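Local coordinates for protein transcription factor GAMBIF1 (Anopheles gambiae, PDB 1BVO) that binds DNA through the Rel homology specificity domain present here and probably activates RNA polymerase II transcription, at residues Gln103-Lys106 against Lys107-Glu111; Leu114-Arg117 against Gln118-Arg121; Glu77-Lys81 against Gly82-Val86; Phe150-Gly153 against Gln154-Arg158. All coordinates share one frame; numbering follows the deposited sequence.

How the contacts relate
From the N terminus, contact 3 comes first: residues 77-86 close a beta hairpin at the edge of the five-stranded sheet. Contact 1 (103-111) follows, where the loop after strand 101-103 turns into helix 107-120 beside the DNA, and contact 2 (114-121) carries the same helix to its end. Contact 4 (150-158) closes the loop between strands 142-152 and 159-172. The four are in series; none nests in or crosses another. I120 CD1 of contact 2 lies 3.5 Å from V83 CG2 of contact 3, so the helix packs on the hairpin. Contacts 3 and 4 reach the same sheet, while contacts 1 and 4 lie on opposite sides of the chain's centre, about 35 Å apart between contact centres.

Contact 1 of 4, residues Gln103-Lys106 against Lys107-Glu111; sequences QCVK and KKDVE. With nucleotides of chain B; nucleotides of chain A.
The carbonyl of K106 accepts D109 N at 2.7 Å, with a weak second bond from V110 N, as the chain winds into helix 107-120. K106 CG sits between its own backbone N and carbonyl carbon (chi1 51°), and the chain then runs out extended. K106 CG lies 3.3 Å from D109 OD2 as the lysine chain crosses the aspartate at a slant. The ammonium goes further: K106 NZ is hydrogen-bonded to OP1 of DT10 of chain A at 2.7 Å, whereas D109 OD2 stays 4.6 Å from NZ and is at most a nearby opposite charge. K106 NZ is also hydrogen-bonded to another modelled phosphate, so the strand identity of its partner is not certain. V105 CG1 rests against D109 CB. K107 offers its backbone N to the phosphate of nucleotide 9, modelled as superposed DA9 of chain B and DT9 of chain A; the partner's base identity is therefore doubtful, though both versions place a phosphate there. K108 NZ adds a salt bridge to another phosphate. Lysines and the backbone N of K107, near the start of the helix, gathered on the DNA backbone form a phosphate-binding site of this Rel homology domain.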
loop_
_atom_site.group_PDB
_atom_site.type_symbol
_atom_site.label_atom_id
_atom_site.label_comp_id
_atom_site.label_asym_id
_atom_site.label_seq_id
_atom_site.Cartn_x
_atom_site.Cartn_y
_atom_site.Cartn_z
ATOM N N GLN C 103 16.075 5.344 -2.937
ATOM C CA GLN C 103 14.901 4.927 -2.192
ATOM C C GLN C 103 13.715 5.616 -2.830
ATOM O O GLN C 103 13.560 6.841 -2.766
ATOM C CB GLN C 103 15.017 5.318 -0.727
ATOM C CG GLN C 103 14.111 4.531 0.193
ATOM C CD GLN C 103 14.608 4.530 1.624
ATOM O OE1 GLN C 103 14.268 5.423 2.407
ATOM N NE2 GLN C 103 15.432 3.532 1.973
ATOM N N CYS C 104 12.885 4.819 -3.475
ATOM C CA CYS C 104 11.740 5.340 -4.174
ATOM C C CYS C 104 10.529 5.634 -3.331
ATOM O O CYS C 104 10.044 4.800 -2.566
ATOM C CB CYS C 104 11.331 4.389 -5.282
ATOM S SG CYS C 104 11.020 2.769 -4.641
ATOM N N VAL C 105 10.029 6.844 -3.511
ATOM C CA VAL C 105 8.830 7.260 -2.839
ATOM C C VAL C 105 7.741 6.687 -3.711
ATOM O O VAL C 105 7.879 6.662 -4.934
ATOM C CB VAL C 105 8.634 8.754 -2.912
ATOM C CG1 VAL C 105 7.803 9.203 -1.759
ATOM C CG2 VAL C 105 9.955 9.479 -2.958
ATOM N N LYS C 106 6.640 6.289 -3.091
ATOM C CA LYS C 106 5.488 5.733 -3.804
ATOM C C LYS C 106 4.489 6.887 -4.050
ATOM O O LYS C 106 4.490 7.871 -3.295
ATOM C CB LYS C 106 4.864 4.612 -2.963
ATOM C CG LYS C 106 4.565 4.987 -1.525
ATOM C CD LYS C 106 3.869 3.857 -0.768
ATOM C CE LYS C 106 3.280 4.390 0.555
ATOM N NZ LYS C 106 2.255 3.478 1.142
ATOM N N LYS C 107 3.622 6.750 -5.062
ATOM C CA LYS C 107 2.654 7.802 -5.426
ATOM C C LYS C 107 1.998 8.569 -4.275
ATOM O O LYS C 107 2.080 9.798 -4.225
ATOM C CB LYS C 107 1.580 7.285 -6.407
ATOM C CG LYS C 107 2.084 7.110 -7.872
ATOM C CD LYS C 107 0.986 6.697 -8.892
ATOM C CE LYS C 107 1.590 6.138 -10.203
ATOM N NZ LYS C 107 2.374 4.836 -10.063
ATOM N N LYS C 108 1.403 7.854 -3.326
ATOM C CA LYS C 108 0.753 8.505 -2.182
ATOM C C LYS C 108 1.684 9.529 -1.534
ATOM O O LYS C 108 1.259 10.647 -1.194
ATOM C CB LYS C 108 0.273 7.480 -1.126
ATOM C CG LYS C 108 0.251 6.008 -1.567
ATOM C CD LYS C 108 -1.055 5.315 -1.174
ATOM C CE LYS C 108 -1.850 4.926 -2.428
ATOM N NZ LYS C 108 -3.321 4.744 -2.214
ATOM N N ASP C 109 2.973 9.208 -1.483
ATOM C CA ASP C 109 3.933 10.093 -0.844
ATOM C C ASP C 109 4.633 11.137 -1.706
ATOM O O ASP C 109 5.247 12.055 -1.163
ATOM C CB ASP C 109 4.990 9.272 -0.106
ATOM C CG ASP C 109 4.400 8.137 0.720
ATOM O OD1 ASP C 109 3.227 8.247 1.151
ATOM O OD2 ASP C 109 5.094 7.113 0.906
ATOM N N VAL C 110 4.539 11.043 -3.028
ATOM C CA VAL C 110 5.216 12.033 -3.873
ATOM C C VAL C 110 5.099 13.462 -3.374
ATOM O O VAL C 110 6.114 14.147 -3.255
ATOM C CB VAL C 110 4.730 12.044 -5.342
ATOM C CG1 VAL C 110 5.316 13.249 -6.069
ATOM C CG2 VAL C 110 5.160 10.775 -6.061
ATOM N N GLU C 111 3.882 13.898 -3.054
ATOM C CA GLU C 111 3.682 15.278 -2.612
ATOM C C GLU C 111 4.469 15.692 -1.354
ATOM O O GLU C 111 5.329 16.570 -1.433
ATOM C CB GLU C 111 2.183 15.629 -2.484
ATOM C CG GLU C 111 1.908 17.124 -2.185
ATOM C CD GLU C 111 1.050 17.843 -3.238
ATOM O OE1 GLU C 111 0.380 17.172 -4.066
ATOM O OE2 GLU C 111 1.027 19.102 -3.223
ATOM P P DA B 9 3.997 2.913 -6.021
ATOM O OP1 DA B 9 3.250 4.110 -5.548
ATOM O OP2 DA B 9 5.321 3.080 -6.669
ATOM O "O5'" DA B 9 4.014 1.847 -4.855
ATOM C "C5'" DA B 9 2.805 1.624 -4.157
ATOM C "C4'" DA B 9 2.925 0.412 -3.265
ATOM O "O4'" DA B 9 3.092 -0.769 -4.071
ATOM C "C3'" DA B 9 4.065 0.436 -2.257
ATOM O "O3'" DA B 9 3.461 0.325 -0.961
ATOM C "C2'" DA B 9 4.927 -0.769 -2.642
ATOM C "C1'" DA B 9 3.999 -1.663 -3.456
ATOM N N9 DA B 9 4.628 -2.423 -4.535
ATOM C C8 DA B 9 5.456 -1.942 -5.521
ATOM N N7 DA B 9 5.842 -2.861 -6.382
ATOM C C5 DA B 9 5.228 -4.019 -5.918
ATOM C C6 DA B 9 5.245 -5.342 -6.389
ATOM N N6 DA B 9 5.934 -5.726 -7.463
ATOM N N1 DA B 9 4.534 -6.251 -5.714
ATOM C C2 DA B 9 3.854 -5.855 -4.617
ATOM N N3 DA B 9 3.773 -4.650 -4.080
ATOM C C4 DA B 9 4.482 -3.765 -4.780
ATOM P P DT A 9 3.964 2.794 -6.066
ATOM O OP1 DT A 9 3.277 4.037 -5.653
ATOM O OP2 DT A 9 5.301 2.879 -6.692
ATOM O "O5'" DT A 9 3.987 1.834 -4.805
ATOM C "C5'" DT A 9 2.756 1.472 -4.205
ATOM C "C4'" DT A 9 2.913 0.264 -3.321
ATOM O "O4'" DT A 9 3.083 -0.949 -4.098
ATOM C "C3'" DT A 9 4.056 0.308 -2.313
ATOM O "O3'" DT A 9 3.458 0.203 -1.025
ATOM C "C2'" DT A 9 4.916 -0.903 -2.686
ATOM C "C1'" DT A 9 3.930 -1.827 -3.386
ATOM N N1 DT A 9 4.461 -2.838 -4.355
ATOM C C2 DT A 9 4.090 -4.176 -4.204
ATOM O O2 DT A 9 3.414 -4.589 -3.278
ATOM N N3 DT A 9 4.560 -5.021 -5.173
ATOM C C4 DT A 9 5.360 -4.694 -6.241
ATOM O O4 DT A 9 5.682 -5.573 -7.056
ATOM C C5 DT A 9 5.754 -3.300 -6.310
ATOM C C7 DT A 9 6.683 -2.863 -7.403
ATOM C C6 DT A 9 5.281 -2.456 -5.382
ATOM P P DT A 10 4.355 0.321 0.297
ATOM O OP1 DT A 10 3.647 1.221 1.241
ATOM O OP2 DT A 10 5.760 0.615 -0.069
ATOM O "O5'" DT A 10 4.251 -1.151 0.864
ATOM C "C5'" DT A 10 4.379 -2.231 -0.036
ATOM C "C4'" DT A 10 3.941 -3.507 0.619
ATOM O "O4'" DT A 10 4.035 -4.539 -0.380
ATOM C "C3'" DT A 10 4.826 -3.958 1.780
ATOM O "O3'" DT A 10 3.991 -4.487 2.811
ATOM C "C2'" DT A 10 5.801 -4.945 1.147
ATOM C "C1'" DT A 10 5.097 -5.441 -0.107
ATOM N N1 DT A 10 5.960 -5.456 -1.301
ATOM C C2 DT A 10 6.019 -6.603 -2.078
ATOM O O2 DT A 10 5.408 -7.626 -1.806
ATOM N N3 DT A 10 6.827 -6.506 -3.192
ATOM C C4 DT A 10 7.569 -5.407 -3.590
ATOM O O4 DT A 10 8.246 -5.464 -4.623
ATOM C C5 DT A 10 7.472 -4.250 -2.717
ATOM C C7 DT A 10 8.250 -3.024 -3.061
ATOM C C6 DT A 10 6.684 -4.330 -1.634
#

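Contact 2 of 4, residues Leu114-Arg117 against Gln118-Arg121; sequences LRLR and QEIR
R115 and E119, one helical turn apart, form an i to i+4 salt bridge near the C-terminal end of helix 107-120, which closes in a Schellman motif. R115 NH2 donates to E119 OE2 at 2.9 Å. The two side chains run alongside each other and point the same way, but their flat ends are not coplanar: guanidinium and carboxylate planes are 61° apart. OE2 is met from above the carboxylate plane, at the guanidinium edge. The R115 chain leaves with CG anti to its N (chi1 -169°) and bends at its next two torsions, which brings the guanidinium back over the following turn; the E119 chain stays extended beyond CG. L116 CD2 lies beside the same carboxylate, 3.9 Å from E119 OE1. The backbone sets the spacing, I120 N meeting L116 O at 3.0 Å in a nearly straight bond. On another side of the helix R117 is buried, its NH1 hydrogen-bonded to H69 O and its NH2 to H71 O, tying the helix to that loop. R121, with positive phi, is the C' residue: the Schellman motif pairs V122 N with R117 O and R121 N with Q118 O, the latter weak at 2.9 Å.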
loop_
_atom_site.group_PDB
_atom_site.type_symbol
_atom_site.label_atom_id
_atom_site.label_comp_id
_atom_site.label_asym_id
_atom_site.label_seq_id
_atom_site.Cartn_x
_atom_site.Cartn_y
_atom_site.Cartn_z
ATOM N N LEU C 114 8.203 15.897 -2.127
ATOM C CA LEU C 114 8.580 17.113 -2.834
ATOM C C LEU C 114 8.390 18.305 -1.916
ATOM O O LEU C 114 9.080 19.314 -2.040
ATOM C CB LEU C 114 7.731 17.286 -4.083
ATOM C CG LEU C 114 8.127 16.326 -5.200
ATOM C CD1 LEU C 114 7.193 16.501 -6.377
ATOM C CD2 LEU C 114 9.570 16.591 -5.602
ATOM N N ARG C 115 7.457 18.161 -0.981
ATOM C CA ARG C 115 7.176 19.200 -0.002
ATOM C C ARG C 115 8.506 19.388 0.733
ATOM O O ARG C 115 9.072 20.478 0.725
ATOM C CB ARG C 115 6.081 18.724 0.968
ATOM C CG ARG C 115 5.482 19.797 1.888
ATOM C CD ARG C 115 5.030 19.208 3.222
ATOM N NE ARG C 115 5.968 19.502 4.313
ATOM C CZ ARG C 115 6.558 18.588 5.088
ATOM N NH1 ARG C 115 6.318 17.288 4.900
ATOM N NH2 ARG C 115 7.414 18.982 6.041
ATOM N N LEU C 116 9.052 18.286 1.246
ATOM C CA LEU C 116 10.323 18.300 1.975
ATOM C C LEU C 116 11.539 18.755 1.163
ATOM O O LEU C 116 12.371 19.502 1.679
ATOM C CB LEU C 116 10.590 16.933 2.629
ATOM C CG LEU C 116 9.727 16.577 3.847
ATOM C CD1 LEU C 116 9.809 15.088 4.160
ATOM C CD2 LEU C 116 10.166 17.404 5.048
ATOM N N ARG C 117 11.656 18.320 -0.091
ATOM C CA ARG C 117 12.792 18.733 -0.921
ATOM C C ARG C 117 12.811 20.269 -0.939
ATOM O O ARG C 117 13.874 20.873 -0.852
ATOM C CB ARG C 117 12.670 18.149 -2.342
ATOM C CG ARG C 117 13.928 18.302 -3.243
ATOM C CD ARG C 117 15.105 17.418 -2.804
ATOM N NE ARG C 117 14.693 16.033 -2.525
ATOM C CZ ARG C 117 14.416 15.114 -3.450
ATOM N NH1 ARG C 117 14.515 15.422 -4.742
ATOM N NH2 ARG C 117 13.979 13.909 -3.064
ATOM N N GLN C 118 11.628 20.889 -0.931
ATOM C CA GLN C 118 11.504 22.352 -0.928
ATOM C C GLN C 118 12.024 23.004 0.363
ATOM O O GLN C 118 12.735 24.007 0.302
ATOM C CB GLN C 118 10.048 22.789 -1.193
ATOM C CG GLN C 118 9.862 24.318 -1.349
ATOM C CD GLN C 118 8.447 24.745 -1.739
ATOM O OE1 GLN C 118 8.251 25.407 -2.766
ATOM N NE2 GLN C 118 7.465 24.416 -0.902
ATOM N N GLU C 119 11.662 22.431 1.516
ATOM C CA GLU C 119 12.074 22.902 2.857
ATOM C C GLU C 119 13.610 22.921 2.883
ATOM O O GLU C 119 14.238 23.948 3.141
ATOM C CB GLU C 119 11.527 21.930 3.943
ATOM C CG GLU C 119 10.727 22.573 5.134
ATOM C CD GLU C 119 10.131 21.556 6.148
ATOM O OE1 GLU C 119 10.904 20.839 6.833
ATOM O OE2 GLU C 119 8.880 21.480 6.276
ATOM N N ILE C 120 14.195 21.787 2.509
ATOM C CA ILE C 120 15.633 21.578 2.424
ATOM C C ILE C 120 16.274 22.647 1.506
ATOM O O ILE C 120 17.461 22.956 1.637
ATOM C CB ILE C 120 15.859 20.179 1.787
ATOM C CG1 ILE C 120 16.675 19.249 2.666
ATOM C CG2 ILE C 120 16.548 20.291 0.485
ATOM C CD1 ILE C 120 16.954 17.941 1.938
ATOM N N ARG C 121 15.482 23.132 0.539
ATOM C CA ARG C 121 15.847 24.130 -0.487
ATOM C C ARG C 121 16.698 23.564 -1.621
ATOM O O ARG C 121 17.466 24.287 -2.244
ATOM C CB ARG C 121 16.537 25.362 0.114
ATOM C CG ARG C 121 15.632 26.379 0.846
ATOM C CD ARG C 121 14.826 27.322 -0.076
ATOM N NE ARG C 121 15.607 28.407 -0.698
ATOM C CZ ARG C 121 15.060 29.455 -1.323
ATOM N NH1 ARG C 121 13.740 29.563 -1.406
ATOM N NH2 ARG C 121 15.822 30.391 -1.889
#

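Contact 3 of 4, residues Glu77-Lys81 against Gly82-Val86; sequences EGCKK and GVCTV
C79 and C84 face one another across a tight beta hairpin, an antiparallel non-hydrogen-bonded pair whose side chains share one side of the sheet. Their conformations differ. C79 SG lies anti to its carbonyl carbon (chi1 -69°), whereas C84 SG lies anti to its backbone N (chi1 173°), and these unlike torsions turn the two sulfurs toward each other. The modelled SG atoms of C79 and C84 are 2.8 Å apart, longer than a normal disulfide bond. C84 SG also sits near E77 O. Toward the open end of the hairpin, E77 bends at its second torsion and its CG meets V86 CG1 at 4.0 Å; Y95 touches both. K80 and V83 form the next, hydrogen-bonded pair: K80 N reaches V83 O at 2.7 Å and V83 N returns to K80 O at 3.1 Å. Between them K81 and G82, both at positive phi, make the type I' turn. V83 lies on the sheet side opposite the cysteines and faces helix 107-120. The disulfide seen between C79 and C84, modelled long here, joins two strands already held by backbone bonds and probably stiffens this edge hairpin.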
loop_
_atom_site.group_PDB
_atom_site.type_symbol
_atom_site.label_atom_id
_atom_site.label_comp_id
_atom_site.label_asym_id
_atom_site.label_seq_id
_atom_site.Cartn_x
_atom_site.Cartn_y
_atom_site.Cartn_z
ATOM N N GLU C 77 27.269 7.202 3.333
ATOM C CA GLU C 77 28.015 8.449 3.284
ATOM C C GLU C 77 27.327 9.754 2.810
ATOM O O GLU C 77 27.011 9.929 1.620
ATOM C CB GLU C 77 29.333 8.192 2.527
ATOM C CG GLU C 77 30.405 9.288 2.615
ATOM C CD GLU C 77 30.801 9.675 4.038
ATOM O OE1 GLU C 77 31.252 8.812 4.828
ATOM O OE2 GLU C 77 30.700 10.883 4.349
ATOM N N GLY C 78 27.058 10.623 3.796
ATOM C CA GLY C 78 26.489 11.959 3.581
ATOM C C GLY C 78 25.031 12.246 3.272
ATOM O O GLY C 78 24.629 13.408 3.154
ATOM N N CYS C 79 24.216 11.203 3.212
ATOM C CA CYS C 79 22.805 11.288 2.881
ATOM C C CYS C 79 21.877 11.640 4.030
ATOM O O CYS C 79 21.729 10.882 4.991
ATOM C CB CYS C 79 22.370 9.978 2.223
ATOM S SG CYS C 79 23.080 9.739 0.577
ATOM N N LYS C 80 21.221 12.787 3.902
ATOM C CA LYS C 80 20.275 13.296 4.888
ATOM C C LYS C 80 19.117 13.961 4.136
ATOM O O LYS C 80 19.329 14.778 3.234
ATOM C CB LYS C 80 20.966 14.308 5.817
ATOM C CG LYS C 80 20.002 15.132 6.697
ATOM C CD LYS C 80 20.705 16.039 7.720
ATOM C CE LYS C 80 20.968 15.304 9.050
ATOM N NZ LYS C 80 20.826 16.209 10.248
ATOM N N LYS C 81 17.894 13.580 4.500
ATOM C CA LYS C 81 16.689 14.113 3.877
ATOM C C LYS C 81 16.662 13.860 2.358
ATOM O O LYS C 81 16.309 14.740 1.564
ATOM C CB LYS C 81 16.525 15.601 4.225
ATOM C CG LYS C 81 15.838 15.871 5.554
ATOM C CD LYS C 81 14.566 16.688 5.315
ATOM C CE LYS C 81 13.819 17.072 6.596
ATOM N NZ LYS C 81 12.926 15.996 7.123
ATOM N N GLY C 82 17.033 12.637 1.977
ATOM C CA GLY C 82 17.039 12.222 0.582
ATOM C C GLY C 82 18.076 12.901 -0.280
ATOM O O GLY C 82 18.263 12.577 -1.460
ATOM N N VAL C 83 18.741 13.868 0.318
ATOM C CA VAL C 83 19.762 14.618 -0.350
ATOM C C VAL C 83 21.031 14.135 0.251
ATOM O O VAL C 83 21.113 13.856 1.440
ATOM C CB VAL C 83 19.578 16.088 -0.106
ATOM C CG1 VAL C 83 20.840 16.857 -0.448
ATOM C CG2 VAL C 83 18.420 16.577 -0.953
ATOM N N CYS C 84 22.054 14.081 -0.567
ATOM C CA CYS C 84 23.303 13.560 -0.107
ATOM C C CYS C 84 24.426 14.540 -0.387
ATOM O O CYS C 84 24.732 14.830 -1.535
ATOM C CB CYS C 84 23.497 12.223 -0.798
ATOM S SG CYS C 84 25.036 11.482 -0.529
ATOM N N THR C 85 25.102 14.947 0.682
ATOM C CA THR C 85 26.160 15.948 0.629
ATOM C C THR C 85 27.535 15.464 1.116
ATOM O O THR C 85 27.671 15.070 2.271
ATOM C CB THR C 85 25.765 17.132 1.536
ATOM O OG1 THR C 85 24.332 17.245 1.568
ATOM C CG2 THR C 85 26.373 18.436 1.043
ATOM N N VAL C 86 28.564 15.536 0.268
ATOM C CA VAL C 86 29.913 15.128 0.674
ATOM C C VAL C 86 30.988 16.120 0.208
ATOM O O VAL C 86 30.820 16.795 -0.807
ATOM C CB VAL C 86 30.302 13.712 0.154
ATOM C CG1 VAL C 86 29.386 12.658 0.738
ATOM C CG2 VAL C 86 30.300 13.667 -1.361
#

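Contact 4 of 4, residues Phe150-Gly153 against Gln154-Arg158; sequences FLEG and QQRGR
The carboxylate of E152 is the flat group at the centre of this loop. At its edge, G157 N donates to E152 OE2 over 3.0 Å, using the anti lone pair, the one turned away from OE1. R156 lies to one side of the carboxylate plane, its CA 3.6 Å and its CG 3.9 Å from E152 OE2, so it packs by carbon while its guanidinium leads off elsewhere. The glutamate gets there by an extended chain, CG anti to the backbone N (chi1 -167°) and nearly straight after that, reaching across the mouth of the loop. A backbone bond closes the same mouth: G153 N meets R158 O at 3.0 Å. Within the loop, Q155 to R158 form a type II turn, completed by R158 N bonding to Q155 O at 2.9 Å, with G157 at its third position taking positive phi (96°). Backbone bonds of E152 to R51 and of L151 to E161 hold the strand on both sides; the loop joins strands 142-152 and 159-172. The G157 amide is thus gripped by a carboxylate, which pins the turn to the strand end; R51, a long and weak ion-pair partner of E152, may partly balance its charge.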
loop_
_atom_site.group_PDB
_atom_site.type_symbol
_atom_site.label_atom_id
_atom_site.label_comp_id
_atom_site.label_asym_id
_atom_site.label_seq_id
_atom_site.Cartn_x
_atom_site.Cartn_y
_atom_site.Cartn_z
ATOM N N PHE C 150 29.885 23.074 -5.048
ATOM C CA PHE C 150 30.083 24.391 -4.459
ATOM C C PHE C 150 31.534 24.556 -4.010
ATOM O O PHE C 150 32.068 23.737 -3.242
ATOM C CB PHE C 150 29.189 24.599 -3.231
ATOM C CG PHE C 150 27.715 24.530 -3.503
ATOM C CD1 PHE C 150 27.025 25.625 -4.033
ATOM C CD2 PHE C 150 26.994 23.384 -3.183
ATOM C CE1 PHE C 150 25.639 25.580 -4.221
ATOM C CE2 PHE C 150 25.608 23.325 -3.373
ATOM C CZ PHE C 150 24.932 24.429 -3.893
ATOM N N LEU C 151 32.178 25.595 -4.520
ATOM C CA LEU C 151 33.548 25.920 -4.165
ATOM C C LEU C 151 33.568 26.706 -2.876
ATOM O O LEU C 151 32.593 27.391 -2.557
ATOM C CB LEU C 151 34.152 26.769 -5.262
ATOM C CG LEU C 151 33.998 26.043 -6.583
ATOM C CD1 LEU C 151 34.909 26.684 -7.585
ATOM C CD2 LEU C 151 34.362 24.572 -6.400
ATOM N N GLU C 152 34.655 26.585 -2.112
ATOM C CA GLU C 152 34.782 27.344 -0.866
ATOM C C GLU C 152 34.785 28.795 -1.366
ATOM O O GLU C 152 35.277 29.064 -2.466
ATOM C CB GLU C 152 36.098 27.012 -0.134
ATOM C CG GLU C 152 36.153 27.524 1.318
ATOM C CD GLU C 152 37.516 27.377 2.003
ATOM O OE1 GLU C 152 38.550 27.250 1.318
ATOM O OE2 GLU C 152 37.573 27.420 3.252
ATOM N N GLY C 153 34.215 29.720 -0.602
ATOM C CA GLY C 153 34.153 31.093 -1.088
ATOM C C GLY C 153 35.359 31.985 -0.877
ATOM O O GLY C 153 36.351 31.938 -1.601
ATOM N N GLN C 154 35.188 32.906 0.052
ATOM C CA GLN C 154 36.209 33.857 0.464
ATOM C C GLN C 154 35.984 33.837 1.973
ATOM O O GLN C 154 36.888 34.102 2.767
ATOM C CB GLN C 154 35.934 35.227 -0.177
ATOM C CG GLN C 154 36.666 36.402 0.424
ATOM C CD GLN C 154 35.968 36.897 1.667
ATOM O OE1 GLN C 154 36.558 36.945 2.749
ATOM N NE2 GLN C 154 34.672 37.197 1.535
ATOM N N GLN C 155 34.756 33.471 2.342
ATOM C CA GLN C 155 34.342 33.333 3.722
ATOM C C GLN C 155 34.696 31.897 4.125
ATOM O O GLN C 155 33.875 30.989 4.020
ATOM C CB GLN C 155 32.835 33.573 3.823
ATOM C CG GLN C 155 32.321 33.651 5.237
ATOM C CD GLN C 155 30.925 34.232 5.328
ATOM O OE1 GLN C 155 30.180 34.268 4.343
ATOM N NE2 GLN C 155 30.566 34.708 6.519
ATOM N N ARG C 156 35.954 31.711 4.510
ATOM C CA ARG C 156 36.508 30.426 4.927
ATOM C C ARG C 156 35.569 29.466 5.655
ATOM O O ARG C 156 35.107 29.751 6.756
ATOM C CB ARG C 156 37.740 30.680 5.792
ATOM C CG ARG C 156 38.313 29.441 6.445
ATOM C CD ARG C 156 39.499 29.795 7.312
ATOM N NE ARG C 156 39.129 30.742 8.361
ATOM C CZ ARG C 156 39.645 30.736 9.586
ATOM N NH1 ARG C 156 40.557 29.828 9.907
ATOM N NH2 ARG C 156 39.204 31.591 10.504
ATOM N N GLY C 157 35.373 28.290 5.066
ATOM C CA GLY C 157 34.507 27.280 5.658
ATOM C C GLY C 157 33.094 27.286 5.105
ATOM O O GLY C 157 32.308 26.370 5.368
ATOM N N ARG C 158 32.782 28.323 4.326
ATOM C CA ARG C 158 31.477 28.492 3.704
ATOM C C ARG C 158 31.598 28.219 2.204
ATOM O O ARG C 158 32.259 28.974 1.489
ATOM C CB ARG C 158 30.988 29.931 3.910
ATOM C CG ARG C 158 30.740 30.333 5.361
ATOM C CD ARG C 158 29.410 29.794 5.881
ATOM N NE ARG C 158 29.314 29.917 7.332
ATOM C CZ ARG C 158 28.703 29.043 8.126
ATOM N NH1 ARG C 158 28.110 27.963 7.624
ATOM N NH2 ARG C 158 28.724 29.232 9.441
#